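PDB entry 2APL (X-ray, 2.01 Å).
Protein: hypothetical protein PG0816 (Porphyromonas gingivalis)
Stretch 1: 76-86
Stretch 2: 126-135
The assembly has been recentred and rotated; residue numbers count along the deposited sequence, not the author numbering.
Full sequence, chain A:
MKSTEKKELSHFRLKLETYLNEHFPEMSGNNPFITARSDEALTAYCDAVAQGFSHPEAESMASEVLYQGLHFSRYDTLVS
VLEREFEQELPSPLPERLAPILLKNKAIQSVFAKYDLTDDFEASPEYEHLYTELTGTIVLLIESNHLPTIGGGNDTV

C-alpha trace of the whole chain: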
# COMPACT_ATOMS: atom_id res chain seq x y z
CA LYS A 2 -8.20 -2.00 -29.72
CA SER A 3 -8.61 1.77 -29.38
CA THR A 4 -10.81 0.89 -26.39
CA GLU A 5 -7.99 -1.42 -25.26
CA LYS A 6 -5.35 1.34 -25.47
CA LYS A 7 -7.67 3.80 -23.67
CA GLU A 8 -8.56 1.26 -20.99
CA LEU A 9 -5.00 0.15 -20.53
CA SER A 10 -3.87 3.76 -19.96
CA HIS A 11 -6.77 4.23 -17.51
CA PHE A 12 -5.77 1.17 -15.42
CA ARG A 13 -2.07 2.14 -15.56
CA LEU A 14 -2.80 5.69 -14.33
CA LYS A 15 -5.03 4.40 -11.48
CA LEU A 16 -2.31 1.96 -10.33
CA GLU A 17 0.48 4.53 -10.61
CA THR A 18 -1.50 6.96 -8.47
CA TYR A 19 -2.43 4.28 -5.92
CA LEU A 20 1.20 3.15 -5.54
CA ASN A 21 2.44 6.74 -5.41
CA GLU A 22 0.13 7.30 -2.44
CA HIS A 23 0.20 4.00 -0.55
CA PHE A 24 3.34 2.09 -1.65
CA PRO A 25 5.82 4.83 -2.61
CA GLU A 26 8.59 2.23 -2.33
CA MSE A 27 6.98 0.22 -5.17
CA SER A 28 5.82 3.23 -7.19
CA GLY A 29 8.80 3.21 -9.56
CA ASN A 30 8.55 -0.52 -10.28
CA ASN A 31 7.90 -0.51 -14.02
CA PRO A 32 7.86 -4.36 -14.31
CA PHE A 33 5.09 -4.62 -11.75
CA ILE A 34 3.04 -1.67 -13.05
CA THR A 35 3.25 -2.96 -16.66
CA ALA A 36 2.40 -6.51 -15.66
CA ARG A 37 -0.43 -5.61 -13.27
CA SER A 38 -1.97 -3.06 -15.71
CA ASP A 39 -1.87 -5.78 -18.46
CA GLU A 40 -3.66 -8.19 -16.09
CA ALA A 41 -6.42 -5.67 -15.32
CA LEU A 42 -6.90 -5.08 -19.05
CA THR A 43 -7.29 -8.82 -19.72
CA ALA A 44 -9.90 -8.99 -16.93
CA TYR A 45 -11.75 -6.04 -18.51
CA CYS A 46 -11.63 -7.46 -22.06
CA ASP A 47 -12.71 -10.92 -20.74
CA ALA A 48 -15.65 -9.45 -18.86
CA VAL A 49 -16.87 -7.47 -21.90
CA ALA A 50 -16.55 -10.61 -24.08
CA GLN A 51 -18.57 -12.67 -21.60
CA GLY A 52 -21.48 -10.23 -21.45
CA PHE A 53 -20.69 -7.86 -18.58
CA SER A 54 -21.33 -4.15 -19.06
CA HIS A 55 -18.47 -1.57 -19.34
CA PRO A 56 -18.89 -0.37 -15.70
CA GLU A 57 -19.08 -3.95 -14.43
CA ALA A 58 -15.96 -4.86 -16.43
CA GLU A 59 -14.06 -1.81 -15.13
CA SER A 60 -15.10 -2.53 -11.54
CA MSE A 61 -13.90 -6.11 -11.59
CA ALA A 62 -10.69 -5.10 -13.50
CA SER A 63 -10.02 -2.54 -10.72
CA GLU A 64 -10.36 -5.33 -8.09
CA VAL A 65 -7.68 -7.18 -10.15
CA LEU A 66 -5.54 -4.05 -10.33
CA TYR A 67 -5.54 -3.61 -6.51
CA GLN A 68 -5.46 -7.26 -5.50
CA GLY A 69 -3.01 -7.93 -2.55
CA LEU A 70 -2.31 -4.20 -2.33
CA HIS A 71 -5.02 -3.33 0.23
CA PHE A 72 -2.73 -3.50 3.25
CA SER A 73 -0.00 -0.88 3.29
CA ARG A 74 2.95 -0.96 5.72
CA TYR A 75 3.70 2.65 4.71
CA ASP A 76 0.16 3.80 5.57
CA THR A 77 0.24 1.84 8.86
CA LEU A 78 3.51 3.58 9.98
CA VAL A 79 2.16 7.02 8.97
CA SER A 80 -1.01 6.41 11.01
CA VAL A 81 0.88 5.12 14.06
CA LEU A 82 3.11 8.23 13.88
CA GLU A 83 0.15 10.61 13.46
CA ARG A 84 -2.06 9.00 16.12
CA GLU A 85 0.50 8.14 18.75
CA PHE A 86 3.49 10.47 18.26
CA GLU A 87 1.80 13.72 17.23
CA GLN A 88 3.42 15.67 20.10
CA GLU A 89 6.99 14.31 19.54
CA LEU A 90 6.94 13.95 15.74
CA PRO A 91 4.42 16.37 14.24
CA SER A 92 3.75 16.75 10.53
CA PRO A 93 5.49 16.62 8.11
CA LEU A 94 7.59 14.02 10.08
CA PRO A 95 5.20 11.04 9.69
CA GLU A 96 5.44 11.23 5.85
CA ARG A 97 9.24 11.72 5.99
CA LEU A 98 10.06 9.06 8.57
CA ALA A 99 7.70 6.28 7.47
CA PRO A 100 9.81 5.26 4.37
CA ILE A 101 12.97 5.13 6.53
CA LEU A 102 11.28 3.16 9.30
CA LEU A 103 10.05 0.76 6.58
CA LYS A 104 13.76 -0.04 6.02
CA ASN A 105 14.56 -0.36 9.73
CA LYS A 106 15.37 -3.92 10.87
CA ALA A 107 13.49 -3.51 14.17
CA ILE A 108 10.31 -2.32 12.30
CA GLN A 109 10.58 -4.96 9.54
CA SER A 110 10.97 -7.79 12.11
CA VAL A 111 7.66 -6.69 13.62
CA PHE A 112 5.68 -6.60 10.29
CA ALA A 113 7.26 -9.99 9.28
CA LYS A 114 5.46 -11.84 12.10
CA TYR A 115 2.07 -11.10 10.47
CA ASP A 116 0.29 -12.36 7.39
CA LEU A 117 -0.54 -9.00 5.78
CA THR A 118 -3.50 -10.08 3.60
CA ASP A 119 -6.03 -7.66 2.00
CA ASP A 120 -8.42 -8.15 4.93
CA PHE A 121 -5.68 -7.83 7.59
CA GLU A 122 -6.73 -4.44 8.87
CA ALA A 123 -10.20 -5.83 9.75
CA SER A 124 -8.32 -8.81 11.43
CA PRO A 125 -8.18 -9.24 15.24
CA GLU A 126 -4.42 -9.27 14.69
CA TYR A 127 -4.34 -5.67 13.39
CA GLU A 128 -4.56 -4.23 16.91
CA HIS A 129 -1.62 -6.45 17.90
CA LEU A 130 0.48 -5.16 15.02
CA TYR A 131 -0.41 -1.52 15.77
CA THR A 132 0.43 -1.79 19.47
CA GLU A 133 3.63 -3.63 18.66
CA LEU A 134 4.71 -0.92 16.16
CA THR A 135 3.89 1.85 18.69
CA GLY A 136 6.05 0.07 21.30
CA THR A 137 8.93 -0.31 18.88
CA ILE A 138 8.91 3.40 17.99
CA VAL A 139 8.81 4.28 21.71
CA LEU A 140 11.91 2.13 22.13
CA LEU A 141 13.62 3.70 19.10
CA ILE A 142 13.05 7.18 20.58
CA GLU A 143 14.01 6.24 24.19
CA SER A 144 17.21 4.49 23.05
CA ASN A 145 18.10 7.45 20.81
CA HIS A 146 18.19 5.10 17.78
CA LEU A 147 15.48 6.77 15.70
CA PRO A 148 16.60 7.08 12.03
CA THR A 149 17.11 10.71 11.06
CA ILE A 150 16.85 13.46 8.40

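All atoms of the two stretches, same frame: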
# COMPACT_ATOMS: atom_id res chain seq x y z
N ASP A 76 1.33 3.17 4.96
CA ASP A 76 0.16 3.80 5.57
C ASP A 76 0.04 3.50 7.07
O ASP A 76 -0.37 4.36 7.85
CB ASP A 76 -1.15 3.35 4.86
CG ASP A 76 -1.36 4.01 3.46
OD1 ASP A 76 -0.55 4.89 3.05
OD2 ASP A 76 -2.35 3.63 2.77
N THR A 77 0.35 2.26 7.46
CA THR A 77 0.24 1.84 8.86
C THR A 77 1.25 2.64 9.76
O THR A 77 0.90 3.15 10.85
CB THR A 77 0.49 0.32 9.00
OG1 THR A 77 -0.51 -0.38 8.28
CG2 THR A 77 0.40 -0.15 10.49
N LEU A 78 2.48 2.80 9.25
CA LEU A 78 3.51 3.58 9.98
C LEU A 78 3.10 5.04 10.09
O LEU A 78 3.23 5.64 11.16
CB LEU A 78 4.87 3.44 9.28
CG LEU A 78 5.47 2.05 9.42
CD1 LEU A 78 6.61 1.90 8.42
CD2 LEU A 78 5.97 1.79 10.85
N VAL A 79 2.59 5.60 8.99
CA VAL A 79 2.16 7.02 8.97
C VAL A 79 1.07 7.24 10.02
O VAL A 79 1.12 8.19 10.77
CB VAL A 79 1.69 7.45 7.54
CG1 VAL A 79 0.90 8.72 7.58
CG2 VAL A 79 2.88 7.61 6.62
N SER A 80 0.09 6.34 10.05
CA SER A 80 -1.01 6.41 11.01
C SER A 80 -0.55 6.26 12.48
O SER A 80 -0.96 7.03 13.37
CB SER A 80 -2.07 5.35 10.66
OG SER A 80 -3.07 5.25 11.67
N VAL A 81 0.30 5.28 12.74
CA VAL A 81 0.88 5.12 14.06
C VAL A 81 1.55 6.41 14.48
O VAL A 81 1.31 6.90 15.60
CB VAL A 81 1.85 3.93 14.19
CG1 VAL A 81 2.69 4.03 15.52
CG2 VAL A 81 1.09 2.67 14.19
N LEU A 82 2.39 6.96 13.61
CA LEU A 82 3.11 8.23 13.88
C LEU A 82 2.22 9.44 14.08
O LEU A 82 2.49 10.27 14.99
CB LEU A 82 4.21 8.52 12.82
CG LEU A 82 5.40 7.52 12.69
CD1 LEU A 82 6.06 7.73 11.33
CD2 LEU A 82 6.41 7.67 13.84
N GLU A 83 1.14 9.54 13.29
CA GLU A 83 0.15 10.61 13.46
C GLU A 83 -0.71 10.44 14.69
O GLU A 83 -1.03 11.42 15.37
CB GLU A 83 -0.75 10.72 12.22
CG GLU A 83 0.01 10.96 10.92
CD GLU A 83 -0.89 11.20 9.74
OE1 GLU A 83 -0.49 12.04 8.90
OE2 GLU A 83 -1.99 10.60 9.66
N ARG A 84 -1.12 9.21 15.00
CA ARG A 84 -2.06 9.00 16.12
C ARG A 84 -1.38 8.97 17.48
O ARG A 84 -1.97 9.41 18.48
CB ARG A 84 -2.85 7.71 15.93
CG ARG A 84 -4.01 7.77 14.91
CD ARG A 84 -4.55 6.37 14.75
NE ARG A 84 -5.88 6.31 14.16
CZ ARG A 84 -6.47 5.19 13.73
NH1 ARG A 84 -5.84 4.01 13.83
NH2 ARG A 84 -7.70 5.24 13.20
N GLU A 85 -0.15 8.47 17.50
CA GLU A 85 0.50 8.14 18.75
C GLU A 85 1.70 9.05 19.06
O GLU A 85 2.13 9.12 20.20
CB GLU A 85 0.94 6.65 18.75
CG GLU A 85 -0.17 5.65 18.32
CD GLU A 85 -1.43 5.72 19.18
OE1 GLU A 85 -1.32 5.94 20.39
OE2 GLU A 85 -2.55 5.56 18.64
N PHE A 86 2.25 9.71 18.05
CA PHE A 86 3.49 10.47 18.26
C PHE A 86 3.35 11.93 17.77
O PHE A 86 4.34 12.59 17.43
CB PHE A 86 4.67 9.75 17.59
CG PHE A 86 4.94 8.39 18.19
CD1 PHE A 86 5.67 8.27 19.37
CD2 PHE A 86 4.42 7.22 17.58
CE1 PHE A 86 5.88 7.07 19.95
CE2 PHE A 86 4.63 5.98 18.18
CZ PHE A 86 5.38 5.91 19.34
N GLU A 126 -5.85 -9.46 14.51
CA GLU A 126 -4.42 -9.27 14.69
C GLU A 126 -3.89 -7.88 14.32
O GLU A 126 -2.78 -7.52 14.74
CB GLU A 126 -3.56 -10.45 14.17
CG GLU A 126 -4.14 -11.34 13.10
CD GLU A 126 -5.19 -12.36 13.57
OE1 GLU A 126 -5.12 -12.91 14.71
OE2 GLU A 126 -6.09 -12.65 12.77
N TYR A 127 -4.70 -7.07 13.63
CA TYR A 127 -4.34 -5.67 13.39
C TYR A 127 -3.96 -4.89 14.66
O TYR A 127 -2.96 -4.19 14.70
CB TYR A 127 -5.41 -4.88 12.59
CG TYR A 127 -4.90 -3.49 12.21
CD1 TYR A 127 -3.85 -3.34 11.29
CD2 TYR A 127 -5.43 -2.33 12.80
CE1 TYR A 127 -3.34 -2.07 10.95
CE2 TYR A 127 -4.91 -1.05 12.47
CZ TYR A 127 -3.88 -0.94 11.55
OH TYR A 127 -3.36 0.28 11.20
N GLU A 128 -4.78 -5.01 15.70
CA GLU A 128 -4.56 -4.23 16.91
C GLU A 128 -3.22 -4.64 17.53
O GLU A 128 -2.49 -3.79 18.03
CB GLU A 128 -5.72 -4.37 17.92
CG GLU A 128 -7.02 -5.02 17.38
CD GLU A 128 -7.62 -4.41 16.07
OE1 GLU A 128 -7.59 -3.16 15.87
OE2 GLU A 128 -8.15 -5.19 15.24
N HIS A 129 -2.90 -5.93 17.45
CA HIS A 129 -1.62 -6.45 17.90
C HIS A 129 -0.43 -5.83 17.17
O HIS A 129 0.55 -5.39 17.80
CB HIS A 129 -1.56 -7.97 17.80
CG HIS A 129 -2.50 -8.68 18.72
ND1 HIS A 129 -3.52 -9.49 18.27
CD2 HIS A 129 -2.56 -8.73 20.08
CE1 HIS A 129 -4.18 -9.99 19.30
NE2 HIS A 129 -3.62 -9.55 20.41
N LEU A 130 -0.50 -5.84 15.84
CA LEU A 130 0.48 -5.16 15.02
C LEU A 130 0.66 -3.69 15.44
O LEU A 130 1.77 -3.25 15.72
CB LEU A 130 0.09 -5.26 13.51
CG LEU A 130 1.04 -4.50 12.59
CD1 LEU A 130 2.50 -4.99 12.72
CD2 LEU A 130 0.52 -4.56 11.15
N TYR A 131 -0.44 -2.95 15.48
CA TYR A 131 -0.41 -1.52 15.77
C TYR A 131 0.25 -1.17 17.12
O TYR A 131 1.03 -0.19 17.22
CB TYR A 131 -1.83 -0.98 15.73
CG TYR A 131 -1.98 0.51 15.88
CD1 TYR A 131 -2.17 1.33 14.77
CD2 TYR A 131 -1.99 1.11 17.14
CE1 TYR A 131 -2.33 2.72 14.90
CE2 TYR A 131 -2.13 2.46 17.29
CZ TYR A 131 -2.32 3.26 16.18
OH TYR A 131 -2.48 4.62 16.35
N THR A 132 -0.12 -1.95 18.14
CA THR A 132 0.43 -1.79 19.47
C THR A 132 1.90 -2.15 19.41
O THR A 132 2.74 -1.46 20.03
CB THR A 132 -0.32 -2.71 20.45
OG1 THR A 132 -1.69 -2.30 20.49
CG2 THR A 132 0.30 -2.68 21.85
N GLU A 133 2.24 -3.19 18.65
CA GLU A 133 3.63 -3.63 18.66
C GLU A 133 4.49 -2.55 17.98
O GLU A 133 5.60 -2.25 18.45
CB GLU A 133 3.76 -5.01 18.03
CG GLU A 133 5.07 -5.66 18.20
CD GLU A 133 5.06 -7.15 17.88
OE1 GLU A 133 4.04 -7.71 17.36
OE2 GLU A 133 6.10 -7.79 18.18
N LEU A 134 4.01 -2.02 16.86
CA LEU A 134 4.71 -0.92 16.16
C LEU A 134 4.90 0.35 17.02
O LEU A 134 5.98 0.96 17.03
CB LEU A 134 3.98 -0.56 14.85
CG LEU A 134 4.06 -1.59 13.71
CD1 LEU A 134 3.00 -1.19 12.61
CD2 LEU A 134 5.49 -1.79 13.12
N THR A 135 3.84 0.72 17.76
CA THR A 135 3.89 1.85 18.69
C THR A 135 5.01 1.64 19.73
O THR A 135 5.87 2.52 19.92
CB THR A 135 2.49 2.06 19.35
OG1 THR A 135 1.48 2.24 18.32
CG2 THR A 135 2.50 3.27 20.30

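The most striking feature of this contact is a very short hydrogen bond, 2.5 Å from Tyr131 OH to Glu85 OE2, which is the one hydrogen bond joining the two helices. The phenol donates to the carboxylate, and both side chains are shaped to meet. Tyr131 leaves its helix sideways, but its t rotamer (chi1 -175°) carries the ring across to stretch 1. Glu85, whose CA-to-CB bond points toward stretch 2, is folded by two successive m torsions (-49° and -57°) so that its carboxylate lies at the edge of the ring, near its plane, where the hydroxyl can reach it.

Tyr131 is also the residue most covered by the opposing stretch, with 100 Å² of its surface taken up. Its side chain packs as a knob into a hole formed by Ser80, Val81, Arg84 and Glu85, two adjacent pairs one helical turn apart that together frame the hole. Val81 supplies the apolar side of this pocket: its CG2 sits over one ring face, 3.8 Å from the ring centroid and 26° off the normal, in a CH-pi contact, and approaches Tyr131 CE1 to 3.5 Å. Tyr131 OH meanwhile lies 3.1 Å from Arg84 CB, so the aliphatic base of the arginine closes in on the phenol while the residue as a whole remains exposed. A tyrosine suits this site because its ring fills the apolar part of the hole and its hydroxyl reaches the polar margin.

The helices cross at -63°, with their axes 10.2 Å apart at closest approach, and the contact buries 529 Å² in total. Their backbones come nearest at Val81 and Thr135, whose CA atoms are 6.4 Å apart. Here the beta-branched side chains are compact: Val81 CG1 lies 3.5 Å from Thr135 OG1. Thr135 OG1 is satisfied within its own helix, donating to Tyr131 O at 2.7 Å, so it can face a valine methyl without leaving its hydrogen-bonding need unmet. Beside it, Phe86, the first residue to leave helical geometry at the end of its helix, directs its ring edge at the other backbone, with CZ 3.5 Å from Thr135 O.

Toward the start of stretch 1 the contact becomes apolar and buried. Thr77 points toward stretch 2 and places its CG2 3.5 Å from Leu134 CD1 and 3.9 Å from Tyr127 OH; its own hydroxyl is hydrogen-bonded elsewhere in the structure, so it needs no partner on stretch 2, and the methyl makes the closest contacts. Leu134, also directed toward its partner, spans several neighbours: besides Thr77, its CB lies 4.4 Å from Val81 CG2, and its CD2 lies 4.3 Å from Leu78 CD2. Leu78 starts away from stretch 2, yet the end of its side chain comes nearer and completes this patch. The interface thus grades from a buried aliphatic cluster around Leu134 to the more exposed hydrogen bond between Tyr131 and Glu85.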